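Local coordinates for protein alpha-toxin (Clostridium novyi, PDB 2VK9) that belongs to the TcdA/TcdB family of large clostridial toxins, this fragment being the catalytic part with a core of the GT-A fold, at residues A[146-150]-A[212-216]; A[318-324]-A[351-357]; A[481-485]-A[494-498]. All blocks are in the same frame, centred on the assembly; numbering follows the deposited sequence.

Interaction 1 (A[146-150]-A[212-216])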
loop_
_atom_site.group_PDB
_atom_site.type_symbol
_atom_site.label_atom_id
_atom_site.label_comp_id
_atom_site.label_asym_id
_atom_site.label_seq_id
_atom_site.Cartn_x
_atom_site.Cartn_y
_atom_site.Cartn_z
ATOM N N ALA A 146 -9.314 6.825 -21.841
ATOM C CA ALA A 146 -9.817 7.889 -22.691
ATOM C C ALA A 146 -8.981 9.155 -22.515
ATOM O O ALA A 146 -8.522 9.724 -23.499
ATOM C CB ALA A 146 -11.291 8.154 -22.413
ATOM N N ILE A 147 -8.759 9.561 -21.262
ATOM C CA ILE A 147 -7.993 10.770 -20.960
ATOM C C ILE A 147 -6.636 10.720 -21.634
ATOM O O ILE A 147 -6.249 11.678 -22.296
ATOM C CB ILE A 147 -7.791 10.985 -19.445
ATOM C CG1 ILE A 147 -9.127 11.228 -18.737
ATOM C CG2 ILE A 147 -6.830 12.147 -19.180
ATOM C CD1 ILE A 147 -9.933 12.361 -19.326
ATOM N N ILE A 148 -5.934 9.596 -21.475
ATOM C CA ILE A 148 -4.603 9.415 -22.053
ATOM C C ILE A 148 -4.658 9.401 -23.572
ATOM O O ILE A 148 -4.062 10.266 -24.206
ATOM C CB ILE A 148 -3.889 8.152 -21.518
ATOM C CG1 ILE A 148 -3.485 8.352 -20.062
ATOM C CG2 ILE A 148 -2.646 7.838 -22.339
ATOM C CD1 ILE A 148 -3.050 7.072 -19.374
ATOM N N GLN A 149 -5.390 8.441 -24.138
ATOM C CA GLN A 149 -5.478 8.251 -25.587
ATOM C C GLN A 149 -6.006 9.465 -26.339
ATOM O O GLN A 149 -5.554 9.758 -27.437
ATOM C CB GLN A 149 -6.344 7.039 -25.924
ATOM C CG GLN A 149 -5.722 5.696 -25.555
ATOM C CD GLN A 149 -4.408 5.406 -26.287
ATOM O OE1 GLN A 149 -4.224 5.772 -27.461
ATOM N NE2 GLN A 149 -3.488 4.734 -25.595
ATOM N N GLU A 150 -6.959 10.172 -25.756
ATOM C CA GLU A 150 -7.558 11.305 -26.438
ATOM C C GLU A 150 -6.645 12.538 -26.442
ATOM O O GLU A 150 -6.694 13.347 -27.371
ATOM C CB GLU A 150 -8.923 11.632 -25.827
ATOM C CG GLU A 150 -9.954 12.099 -26.832
ATOM C CD GLU A 150 -10.302 11.043 -27.879
ATOM O OE1 GLU A 150 -10.307 9.834 -27.554
ATOM O OE2 GLU A 150 -10.585 11.434 -29.036
ATOM N N TYR A 212 -17.697 15.515 -24.266
ATOM C CA TYR A 212 -16.364 16.056 -24.548
ATOM C C TYR A 212 -15.606 15.325 -25.646
ATOM O O TYR A 212 -14.901 15.959 -26.419
ATOM C CB TYR A 212 -15.522 16.147 -23.274
ATOM C CG TYR A 212 -15.828 17.375 -22.445
ATOM C CD1 TYR A 212 -16.975 17.439 -21.645
ATOM C CD2 TYR A 212 -14.978 18.484 -22.468
ATOM C CE1 TYR A 212 -17.270 18.583 -20.871
ATOM C CE2 TYR A 212 -15.258 19.632 -21.707
ATOM C CZ TYR A 212 -16.407 19.673 -20.912
ATOM O OH TYR A 212 -16.678 20.798 -20.159
ATOM N N PHE A 213 -15.749 14.008 -25.731
ATOM C CA PHE A 213 -15.054 13.254 -26.776
ATOM C C PHE A 213 -15.976 12.549 -27.776
ATOM O O PHE A 213 -15.511 11.770 -28.612
ATOM C CB PHE A 213 -14.079 12.248 -26.162
ATOM C CG PHE A 213 -13.098 12.850 -25.192
ATOM C CD1 PHE A 213 -12.916 12.279 -23.933
ATOM C CD2 PHE A 213 -12.354 13.977 -25.531
ATOM C CE1 PHE A 213 -12.011 12.821 -23.023
ATOM C CE2 PHE A 213 -11.445 14.524 -24.628
ATOM C CZ PHE A 213 -11.273 13.944 -23.369
ATOM N N LYS A 214 -17.273 12.832 -27.691
ATOM C CA LYS A 214 -18.298 12.199 -28.547
ATOM C C LYS A 214 -18.291 10.654 -28.562
ATOM O O LYS A 214 -18.552 10.027 -29.591
ATOM C CB LYS A 214 -18.282 12.787 -29.970
ATOM C CG LYS A 214 -18.787 14.223 -30.046
ATOM C CD LYS A 214 -19.000 14.658 -31.499
ATOM C CE LYS A 214 -19.261 16.171 -31.616
ATOM N NZ LYS A 214 -19.404 16.605 -33.042
ATOM N N TYR A 215 -18.007 10.054 -27.411
ATOM C CA TYR A 215 -18.122 8.614 -27.231
ATOM C C TYR A 215 -19.583 8.203 -27.218
ATOM O O TYR A 215 -20.425 8.940 -26.725
ATOM C CB TYR A 215 -17.481 8.208 -25.915
ATOM C CG TYR A 215 -15.991 8.039 -25.970
ATOM C CD1 TYR A 215 -15.188 8.982 -26.596
ATOM C CD2 TYR A 215 -15.381 6.940 -25.368
ATOM C CE1 TYR A 215 -13.816 8.835 -26.638
ATOM C CE2 TYR A 215 -14.007 6.779 -25.404
ATOM C CZ TYR A 215 -13.229 7.735 -26.041
ATOM O OH TYR A 215 -11.862 7.590 -26.090
ATOM N N ASP A 216 -19.876 7.028 -27.760
ATOM C CA ASP A 216 -21.251 6.549 -27.879
ATOM C C ASP A 216 -21.769 6.014 -26.543
ATOM O O ASP A 216 -21.132 5.160 -25.925
ATOM C CB ASP A 216 -21.353 5.487 -28.985
ATOM C CG ASP A 216 -22.690 4.745 -28.978
ATOM O OD1 ASP A 216 -23.767 5.404 -28.954
ATOM O OD2 ASP A 216 -22.663 3.490 -29.004
#
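E150 meets both F213 and Y215 where helix 140-157 packs against the C-terminal turn of helix 201-213, in one of the helical parts of this GT-A-family toxin domain. The acidic side chain works in two ways at once. Its aliphatic half lies over one face of the F213 ring in a CH-pi contact, with E150 CG 3.6 Å from the ring centroid and displaced toward the rim. Beyond CG the chain bends (chi2 63°), and this carries the carboxylate across to the phenol of Y215, whose hydroxyl donates to it: Y215 OH to E150 OE1 is 3.1 Å. The phenol arrives on the anti side of the carboxylate, 34° out of its plane. OE1 itself lies at the edge of the Y215 ring, near its plane, and the carboxylate is turned steeply against that ring.

One turn back on the same helix, A146 adds an apolar touch on the Y215 ring, its CB 4.1 Å from Y215 CZ. I147 CB starts off away from the partner segment, but the end of the side chain swings back and puts I147 CD1 near the plane of the F213 ring, 4.3 Å from F213 CE1. With CG of F213 opposite its own carbonyl carbon (chi1 -54°), the ring projects between E150, over its face, and I147, at its edge. Y184 of helix 173-195 meets the same ring edge-to-face, and I147 also packs on that helix.

K214 leaves helical geometry with a positive phi. The chain turns there, and F213 and Y215, on either side of K214 in sequence, both point their side chains toward helix 140-157. Within that helix, E150 N donates to A146 O at 2.8 Å, joining the two residues that touch the Y215 hydroxyl.

Interaction 2 (A[318-324]-A[351-357])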
loop_
_atom_site.group_PDB
_atom_site.type_symbol
_atom_site.label_atom_id
_atom_site.label_comp_id
_atom_site.label_asym_id
_atom_site.label_seq_id
_atom_site.Cartn_x
_atom_site.Cartn_y
_atom_site.Cartn_z
ATOM N N ILE A 318 2.584 -27.649 -9.448
ATOM C CA ILE A 318 1.486 -27.960 -8.549
ATOM C C ILE A 318 0.179 -27.641 -9.238
ATOM O O ILE A 318 -0.684 -28.506 -9.338
ATOM C CB ILE A 318 1.572 -27.192 -7.217
ATOM C CG1 ILE A 318 2.849 -27.584 -6.466
ATOM C CG2 ILE A 318 0.334 -27.485 -6.371
ATOM C CD1 ILE A 318 3.215 -26.671 -5.330
ATOM N N ALA A 319 0.051 -26.409 -9.736
ATOM C CA ALA A 319 -1.193 -25.947 -10.356
ATOM C C ALA A 319 -1.662 -26.942 -11.397
ATOM O O ALA A 319 -2.827 -27.341 -11.393
ATOM C CB ALA A 319 -1.024 -24.565 -10.966
ATOM N N ASN A 320 -0.733 -27.365 -12.254
ATOM C CA ASN A 320 -1.040 -28.261 -13.374
ATOM C C ASN A 320 -1.272 -29.728 -13.008
ATOM O O ASN A 320 -2.343 -30.268 -13.287
ATOM C CB ASN A 320 0.021 -28.127 -14.465
ATOM C CG ASN A 320 -0.184 -26.890 -15.316
ATOM O OD1 ASN A 320 -1.083 -26.855 -16.151
ATOM N ND2 ASN A 320 0.642 -25.866 -15.104
ATOM N N GLU A 321 -0.289 -30.371 -12.388
ATOM C CA GLU A 321 -0.443 -31.775 -12.009
ATOM C C GLU A 321 -1.627 -32.014 -11.084
ATOM O O GLU A 321 -2.365 -32.983 -11.255
ATOM C CB GLU A 321 0.843 -32.323 -11.374
ATOM C CG GLU A 321 1.979 -32.567 -12.378
ATOM C CD GLU A 321 1.547 -33.427 -13.565
ATOM O OE1 GLU A 321 1.283 -34.636 -13.352
ATOM O OE2 GLU A 321 1.466 -32.888 -14.700
ATOM N N LYS A 322 -1.807 -31.114 -10.119
ATOM C CA LYS A 322 -2.878 -31.216 -9.132
ATOM C C LYS A 322 -4.175 -30.585 -9.628
ATOM O O LYS A 322 -5.176 -30.548 -8.899
ATOM C CB LYS A 322 -2.440 -30.602 -7.805
ATOM C CG LYS A 322 -1.329 -31.379 -7.115
ATOM C CD LYS A 322 -1.808 -32.748 -6.653
ATOM C CE LYS A 322 -0.699 -33.495 -5.944
ATOM N NZ LYS A 322 -1.207 -34.669 -5.190
ATOM N N LYS A 323 -4.140 -30.110 -10.876
ATOM C CA LYS A 323 -5.301 -29.551 -11.575
ATOM C C LYS A 323 -6.044 -28.509 -10.732
ATOM O O LYS A 323 -7.222 -28.651 -10.435
ATOM C CB LYS A 323 -6.224 -30.670 -12.092
ATOM C CG LYS A 323 -5.631 -31.478 -13.273
ATOM C CD LYS A 323 -6.604 -32.551 -13.818
ATOM C CE LYS A 323 -6.660 -33.801 -12.922
ATOM N NZ LYS A 323 -7.693 -34.778 -13.356
ATOM N N LEU A 324 -5.324 -27.458 -10.363
ATOM C CA LEU A 324 -5.850 -26.396 -9.519
ATOM C C LEU A 324 -6.373 -25.187 -10.302
ATOM O O LEU A 324 -7.092 -24.361 -9.761
ATOM C CB LEU A 324 -4.773 -25.938 -8.535
ATOM C CG LEU A 324 -4.326 -26.955 -7.495
ATOM C CD1 LEU A 324 -3.418 -26.291 -6.498
ATOM C CD2 LEU A 324 -5.534 -27.559 -6.800
ATOM N N HIS A 351 3.098 -36.316 -3.533
ATOM C CA HIS A 351 2.747 -35.601 -2.310
ATOM C C HIS A 351 1.274 -35.225 -2.290
ATOM O O HIS A 351 0.685 -34.974 -3.337
ATOM C CB HIS A 351 3.619 -34.358 -2.150
ATOM C CG HIS A 351 4.981 -34.647 -1.595
ATOM N ND1 HIS A 351 5.407 -34.161 -0.375
ATOM C CD2 HIS A 351 6.007 -35.384 -2.084
ATOM C CE1 HIS A 351 6.639 -34.580 -0.142
ATOM N NE2 HIS A 351 7.025 -35.325 -1.162
ATOM N N ASP A 352 0.683 -35.206 -1.098
ATOM C CA ASP A 352 -0.713 -34.806 -0.916
ATOM C C ASP A 352 -0.897 -33.320 -1.234
ATOM O O ASP A 352 0.034 -32.522 -1.077
ATOM C CB ASP A 352 -1.189 -35.114 0.513
ATOM C CG ASP A 352 -2.715 -35.052 0.658
ATOM O OD1 ASP A 352 -3.276 -33.944 0.851
ATOM O OD2 ASP A 352 -3.360 -36.123 0.582
ATOM N N ILE A 353 -2.099 -32.961 -1.680
ATOM C CA ILE A 353 -2.428 -31.587 -2.070
ATOM C C ILE A 353 -2.373 -30.580 -0.912
ATOM O O ILE A 353 -1.954 -29.438 -1.096
ATOM C CB ILE A 353 -3.793 -31.532 -2.793
ATOM C CG1 ILE A 353 -3.847 -30.347 -3.756
ATOM C CG2 ILE A 353 -4.969 -31.552 -1.801
ATOM C CD1 ILE A 353 -4.777 -30.611 -4.946
ATOM N N ASN A 354 -2.794 -31.019 0.274
ATOM C CA ASN A 354 -2.824 -30.172 1.464
ATOM C C ASN A 354 -1.467 -30.128 2.147
ATOM O O ASN A 354 -1.250 -29.402 3.115
ATOM C CB ASN A 354 -3.910 -30.654 2.424
ATOM C CG ASN A 354 -5.295 -30.560 1.816
ATOM O OD1 ASN A 354 -5.723 -29.490 1.373
ATOM N ND2 ASN A 354 -6.003 -31.685 1.787
ATOM N N ASP A 355 -0.549 -30.914 1.614
ATOM C CA ASP A 355 0.816 -30.905 2.058
ATOM C C ASP A 355 1.577 -29.843 1.250
ATOM O O ASP A 355 2.593 -29.305 1.703
ATOM C CB ASP A 355 1.392 -32.304 1.850
ATOM C CG ASP A 355 2.697 -32.527 2.586
ATOM O OD1 ASP A 355 3.265 -31.548 3.135
ATOM O OD2 ASP A 355 3.164 -33.695 2.606
ATOM N N LEU A 356 1.056 -29.526 0.066
ATOM C CA LEU A 356 1.715 -28.613 -0.868
ATOM C C LEU A 356 1.268 -27.168 -0.716
ATOM O O LEU A 356 2.093 -26.255 -0.717
ATOM C CB LEU A 356 1.461 -29.072 -2.301
ATOM C CG LEU A 356 2.167 -30.348 -2.751
ATOM C CD1 LEU A 356 1.393 -31.002 -3.877
ATOM C CD2 LEU A 356 3.584 -30.031 -3.176
ATOM N N ILE A 357 -0.044 -26.971 -0.608
ATOM C CA ILE A 357 -0.629 -25.645 -0.442
ATOM C C ILE A 357 -1.060 -25.479 1.008
ATOM O O ILE A 357 -1.741 -26.341 1.561
ATOM C CB ILE A 357 -1.860 -25.424 -1.369
ATOM C CG1 ILE A 357 -1.548 -25.763 -2.835
ATOM C CG2 ILE A 357 -2.398 -24.003 -1.237
ATOM C CD1 ILE A 357 -0.424 -24.959 -3.457
#
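A Schellman motif ends helix 307-321, with K323 at the positive-phi position, and the residues on either side of it, K322 and L324, both reach over to the short helical turn 353-356. D352 is the N-cap of that turn, its OD1 accepting from N354 N at 3.0 Å. In this GT-A-family domain the end of helix 307-321 thus lies beside the start of the weakly bonded turn.

The single polar bond across the contact comes from K322. Its chain bends at chi2 (-67°) and then runs extended to place NZ 2.7 Å from H351 O, almost in line with the carbonyl (C=O...N angle 163°). On the way, the methylenes serve as apolar surface: K322 CB lies 3.7 Å from I353 CD1, and the K322 and L356 side chains cross at about a right angle, with K322 CE 3.9 Å from L356 CD1. The carboxylate of D352 may add a weak long-range attraction for NZ, but the charged atoms do not touch.

I353 holds CG1 opposite its backbone N (chi1 -153°), which extends CD1 into the angle between K322 and L324; L324 CD2 is 3.7 Å from that methyl. The other branch of L324 meets I357 tip to tip, L324 CD1 to I357 CG1 at 4.1 Å. Helix 111-123 closes this side, L324 resting on M119 and M122, and I357 on F123.

A turn earlier, I318 splits its branches between two partners. I318 CG2 goes to I357 CD1 at 3.9 Å, while the I318 and L356 side chains pass in opposite directions, with I318 CD1 4.0 Å from L356 CD2.

Interaction 3 (A[481-485]-A[494-498])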
loop_
_atom_site.group_PDB
_atom_site.type_symbol
_atom_site.label_atom_id
_atom_site.label_comp_id
_atom_site.label_asym_id
_atom_site.label_seq_id
_atom_site.Cartn_x
_atom_site.Cartn_y
_atom_site.Cartn_z
ATOM N N SER A 481 5.081 1.746 6.675
ATOM C CA SER A 481 6.314 1.717 7.437
ATOM C C SER A 481 6.392 2.892 8.393
ATOM O O SER A 481 7.074 2.805 9.408
ATOM C CB SER A 481 7.546 1.658 6.538
ATOM O OG SER A 481 7.446 2.629 5.534
ATOM N N SER A 482 5.677 3.971 8.091
ATOM C CA SER A 482 5.591 5.092 9.018
ATOM C C SER A 482 4.569 4.858 10.132
ATOM O O SER A 482 4.763 5.312 11.263
ATOM C CB SER A 482 5.306 6.407 8.285
ATOM O OG SER A 482 6.401 6.795 7.468
ATOM N N ALA A 483 3.476 4.164 9.818
ATOM C CA ALA A 483 2.475 3.816 10.831
ATOM C C ALA A 483 3.053 2.783 11.795
ATOM O O ALA A 483 2.731 2.754 12.979
ATOM C CB ALA A 483 1.216 3.295 10.175
ATOM N N THR A 484 3.918 1.939 11.254
ATOM C CA THR A 484 4.669 0.954 12.009
ATOM C C THR A 484 5.723 1.632 12.887
ATOM O O THR A 484 5.929 1.253 14.038
ATOM C CB THR A 484 5.323 -0.005 11.026
ATOM O OG1 THR A 484 4.298 -0.772 10.401
ATOM C CG2 THR A 484 6.214 -0.947 11.710
ATOM N N CYS A 485 6.378 2.643 12.323
ATOM C CA CYS A 485 7.356 3.443 13.030
ATOM C C CYS A 485 6.709 4.253 14.155
ATOM O O CYS A 485 7.280 4.385 15.225
ATOM C CB CYS A 485 8.057 4.365 12.040
ATOM S SG CYS A 485 9.486 5.223 12.706
ATOM N N THR A 494 4.662 10.419 12.152
ATOM C CA THR A 494 6.023 10.572 11.665
ATOM C C THR A 494 6.091 10.262 10.180
ATOM O O THR A 494 5.273 9.504 9.664
ATOM C CB THR A 494 7.034 9.683 12.414
ATOM O OG1 THR A 494 8.320 9.822 11.799
ATOM C CG2 THR A 494 6.636 8.220 12.362
ATOM N N PHE A 495 7.064 10.847 9.496
ATOM C CA PHE A 495 7.349 10.461 8.121
ATOM C C PHE A 495 8.525 9.501 8.106
ATOM O O PHE A 495 9.002 9.107 7.046
ATOM C CB PHE A 495 7.637 11.685 7.242
ATOM C CG PHE A 495 6.486 12.642 7.140
ATOM C CD1 PHE A 495 6.391 13.729 7.999
ATOM C CD2 PHE A 495 5.492 12.454 6.190
ATOM C CE1 PHE A 495 5.320 14.614 7.917
ATOM C CE2 PHE A 495 4.418 13.331 6.105
ATOM C CZ PHE A 495 4.336 14.420 6.969
ATOM N N ASP A 496 8.988 9.115 9.290
ATOM C CA ASP A 496 10.158 8.254 9.377
ATOM C C ASP A 496 9.839 6.793 9.138
ATOM O O ASP A 496 8.700 6.358 9.273
ATOM C CB ASP A 496 10.897 8.446 10.703
ATOM C CG ASP A 496 11.673 9.748 10.746
ATOM O OD1 ASP A 496 12.396 10.053 9.765
ATOM O OD2 ASP A 496 11.554 10.467 11.760
ATOM N N MET A 497 10.867 6.045 8.769
ATOM C CA MET A 497 10.726 4.636 8.460
ATOM C C MET A 497 11.608 3.782 9.353
ATOM O O MET A 497 12.517 4.283 10.012
ATOM C CB MET A 497 11.018 4.392 6.987
ATOM C CG MET A 497 9.805 4.650 6.139
ATOM S SD MET A 497 10.168 5.200 4.468
ATOM C CE MET A 497 9.830 6.965 4.613
ATOM N N LEU A 498 11.340 2.485 9.354
ATOM C CA LEU A 498 11.905 1.577 10.337
ATOM C C LEU A 498 13.048 0.798 9.705
ATOM O O LEU A 498 13.045 0.570 8.496
ATOM C CB LEU A 498 10.790 0.625 10.756
ATOM C CG LEU A 498 10.687 0.091 12.173
ATOM C CD1 LEU A 498 10.421 1.204 13.168
ATOM C CD2 LEU A 498 9.552 -0.902 12.166
#
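D496 O is approached twice by S482, where the chain doubles back after helix 477-488 and, entering through an ST turn at T494, lays an extended, irregular loop along it. S482 CA makes a CA-H...O contact with D496 O at 3.4 Å, and S482 OG stands 3.0 Å from the same oxygen. Whether that hydroxyl proton goes to D496 O is unsettled, because N478 O is also within its reach.

In the ST turn T494 OG1 accepts from D496 N at 2.7 Å, with an N-H...O angle of 159°. T494 O, beside S482 CB, accepts from Q404 NE2, which ties the loop to helix 396-422.

Further along, apolar contacts predominate. C485 turns SG opposite its backbone N (chi1 -170°), where it lies 4.0 Å from D496 CB. S481 OG is the atom that lies against M497 CG, though this hydroxyl is bonded to N478 O. L498 divides its methyls between two helix residues. CD2 goes to the methyl of T484, the two side chains crossing at about a right angle, while L498 CD1 sits 4.1 Å from C485 CB.

Interactions 1 and 2 lie toward the periphery, each centred about 30 Å from the chain's centre and their own centres 46 Å apart, whereas the centre of interaction 3 is about 13 Å from it, with five of nine touching residues buried. Only interaction 2 has an exposed touching residue. No secondary-structure element is shared. Interactions 1 and 2 both join the last turn of a helix to another helical element and use a charged side chain as apolar surface: an acid over an aromatic face in 146-150/212-216, a lysine among branched aliphatics in 318-324/351-357. Interaction 3, a helix with its own returning loop, mixes close approaches to backbone carbonyls with small hydroxyl and aliphatic side chains.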